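Local atomic coordinates of CDC48 domain-containing protein (PDB entry 4UZR), a protein that is of unknown function, forms a 12-bladed beta-propeller in an oligomeric assembly, and may bind ATP. Residues E101-N106 with L112-F117. Numbering follows the deposited sequence.
Sequences EVLIFN and LYRGKF
Val102 and Ile104 pair with Gly115 and Tyr113 in an antiparallel beta hairpin of the beta-propeller domain, the two strand axes running at 177°. Evidence for the register is the reciprocal pair of bonds between Val102 and Gly115, each N to O distance 2.9 Å; a second pair joins Ile104 and Tyr113, with Tyr113 N to Ile104 O at 3.0 Å. At the Leu112 end the ladder becomes a classic beta bulge: Ile104 O accepts from both Tyr113 N and Leu112 N, and both donors lie in its carbonyl plane.

Arg114 can be followed outward from the face it shares with Leu103 and Glu101. Its CB lies 4.1 Å from Leu103 CD2; CG sits between the backbone N and carbonyl carbon (chi1 57°), and the later bend at chi3 brings the guanidinium back over the same methyl. Leu103 CD2 rests 3.7 Å above the guanidinium plane, offset toward its rim, with NH2 its nearest atom. NE is engaged by Glu111 in a salt bridge, whereas NH1 stays 4.2 Å from Glu101 OE2, beyond salt-bridge range, the carboxylate and guanidinium planes inclined by 59°.

Val102, Ile104 and Tyr113 occupy the other, largely apolar face; the Phe117 ring reaches Val102 from just beyond the strand, and Ile132 packs on both. Ile104 CB meets Tyr113 CB at 4.1 Å, and Val102 CG2 approaches Phe117 CD1 obliquely at 4.1 Å.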
loop_
_atom_site.group_PDB
_atom_site.type_symbol
_atom_site.label_atom_id
_atom_site.label_comp_id
_atom_site.label_asym_id
_atom_site.label_seq_id
_atom_site.Cartn_x
_atom_site.Cartn_y
_atom_site.Cartn_z
ATOM N N GLU A 101 -30.723 -8.504 -16.640
ATOM C CA GLU A 101 -30.422 -7.097 -16.859
ATOM C C GLU A 101 -29.228 -6.730 -15.985
ATOM O O GLU A 101 -29.170 -7.112 -14.815
ATOM C CB GLU A 101 -31.628 -6.245 -16.469
ATOM C CG GLU A 101 -31.980 -5.126 -17.423
ATOM C CD GLU A 101 -33.344 -4.537 -17.121
ATOM O OE1 GLU A 101 -34.288 -5.324 -16.893
ATOM O OE2 GLU A 101 -33.469 -3.294 -17.104
ATOM N N VAL A 102 -28.282 -5.983 -16.546
ATOM C CA VAL A 102 -27.121 -5.528 -15.792
ATOM C C VAL A 102 -27.101 -4.006 -15.694
ATOM O O VAL A 102 -27.155 -3.306 -16.708
ATOM C CB VAL A 102 -25.806 -6.016 -16.423
ATOM C CG1 VAL A 102 -24.615 -5.487 -15.640
ATOM C CG2 VAL A 102 -25.779 -7.535 -16.474
ATOM N N LEU A 103 -27.034 -3.505 -14.464
ATOM C CA LEU A 103 -26.994 -2.069 -14.213
ATOM C C LEU A 103 -25.755 -1.696 -13.408
ATOM O O LEU A 103 -25.427 -2.348 -12.418
ATOM C CB LEU A 103 -28.254 -1.622 -13.474
ATOM C CG LEU A 103 -29.570 -1.813 -14.232
ATOM C CD1 LEU A 103 -30.318 -3.036 -13.721
ATOM C CD2 LEU A 103 -30.431 -0.569 -14.112
ATOM N N ILE A 104 -25.071 -0.642 -13.838
ATOM C CA ILE A 104 -23.847 -0.202 -13.186
ATOM C C ILE A 104 -23.982 1.213 -12.629
ATOM O O ILE A 104 -24.314 2.157 -13.361
ATOM C CB ILE A 104 -22.646 -0.266 -14.149
ATOM C CG1 ILE A 104 -22.463 -1.694 -14.670
ATOM C CG2 ILE A 104 -21.378 0.213 -13.458
ATOM C CD1 ILE A 104 -21.449 -1.811 -15.787
ATOM N N PHE A 105 -23.728 1.330 -11.326
ATOM C CA PHE A 105 -23.801 2.586 -10.592
ATOM C C PHE A 105 -22.432 2.943 -10.018
ATOM O O PHE A 105 -21.573 2.075 -9.856
ATOM C CB PHE A 105 -24.777 2.458 -9.419
ATOM C CG PHE A 105 -26.177 2.091 -9.817
ATOM C CD1 PHE A 105 -27.106 3.073 -10.118
ATOM C CD2 PHE A 105 -26.573 0.762 -9.866
ATOM C CE1 PHE A 105 -28.400 2.738 -10.474
ATOM C CE2 PHE A 105 -27.867 0.420 -10.221
ATOM C CZ PHE A 105 -28.781 1.410 -10.526
ATOM N N ASN A 106 -22.234 4.220 -9.702
ATOM C CA ASN A 106 -21.060 4.637 -8.939
ATOM C C ASN A 106 -21.378 4.746 -7.449
ATOM O O ASN A 106 -22.441 4.312 -7.003
ATOM C CB ASN A 106 -20.461 5.944 -9.475
ATOM C CG ASN A 106 -21.412 7.123 -9.359
ATOM O OD1 ASN A 106 -22.527 6.997 -8.854
ATOM N ND2 ASN A 106 -20.965 8.285 -9.822
ATOM N N LEU A 112 -24.623 4.611 -14.200
ATOM C CA LEU A 112 -23.593 4.738 -15.219
ATOM C C LEU A 112 -23.979 3.940 -16.452
ATOM O O LEU A 112 -23.676 4.338 -17.576
ATOM C CB LEU A 112 -22.245 4.241 -14.696
ATOM C CG LEU A 112 -21.615 4.989 -13.526
ATOM C CD1 LEU A 112 -20.294 4.343 -13.152
ATOM C CD2 LEU A 112 -21.420 6.451 -13.880
ATOM N N TYR A 113 -24.656 2.814 -16.242
ATOM C CA TYR A 113 -25.019 1.958 -17.369
ATOM C C TYR A 113 -26.232 1.067 -17.105
ATOM O O TYR A 113 -26.488 0.662 -15.974
ATOM C CB TYR A 113 -23.814 1.102 -17.780
ATOM C CG TYR A 113 -24.083 0.120 -18.900
ATOM C CD1 TYR A 113 -24.059 0.528 -20.228
ATOM C CD2 TYR A 113 -24.362 -1.215 -18.631
ATOM C CE1 TYR A 113 -24.300 -0.363 -21.257
ATOM C CE2 TYR A 113 -24.609 -2.116 -19.656
ATOM C CZ TYR A 113 -24.574 -1.684 -20.965
ATOM O OH TYR A 113 -24.817 -2.573 -21.989
ATOM N N ARG A 114 -26.983 0.785 -18.163
ATOM C CA ARG A 114 -28.068 -0.187 -18.114
ATOM C C ARG A 114 -28.055 -0.991 -19.412
ATOM O O ARG A 114 -27.988 -0.426 -20.503
ATOM C CB ARG A 114 -29.426 0.491 -17.899
ATOM C CG ARG A 114 -29.806 1.535 -18.936
ATOM C CD ARG A 114 -31.250 1.988 -18.756
ATOM N NE ARG A 114 -31.499 2.525 -17.421
ATOM C CZ ARG A 114 -32.309 1.965 -16.526
ATOM N NH1 ARG A 114 -32.950 0.842 -16.819
ATOM N NH2 ARG A 114 -32.473 2.526 -15.336
ATOM N N GLY A 115 -28.085 -2.314 -19.291
ATOM C CA GLY A 115 -28.034 -3.171 -20.459
ATOM C C GLY A 115 -28.787 -4.469 -20.263
ATOM O O GLY A 115 -28.944 -4.940 -19.141
ATOM N N LYS A 116 -29.276 -5.037 -21.360
ATOM C CA LYS A 116 -29.984 -6.311 -21.314
ATOM C C LYS A 116 -29.238 -7.375 -22.114
ATOM O O LYS A 116 -28.741 -7.111 -23.211
ATOM C CB LYS A 116 -31.413 -6.157 -21.841
ATOM C CG LYS A 116 -32.318 -7.339 -21.536
ATOM C CD LYS A 116 -33.783 -6.983 -21.737
ATOM C CE LYS A 116 -34.664 -8.224 -21.670
ATOM N NZ LYS A 116 -34.642 -8.859 -20.319
ATOM N N PHE A 117 -29.166 -8.580 -21.559
ATOM C CA PHE A 117 -28.436 -9.674 -22.184
ATOM C C PHE A 117 -29.282 -10.944 -22.186
ATOM O O PHE A 117 -29.670 -11.427 -21.126
ATOM C CB PHE A 117 -27.110 -9.901 -21.454
ATOM C CG PHE A 117 -26.206 -8.698 -21.461
ATOM C CD1 PHE A 117 -26.338 -7.710 -20.500
ATOM C CD2 PHE A 117 -25.231 -8.554 -22.433
ATOM C CE1 PHE A 117 -25.516 -6.600 -20.508
ATOM C CE2 PHE A 117 -24.402 -7.448 -22.444
ATOM C CZ PHE A 117 -24.546 -6.470 -21.482
#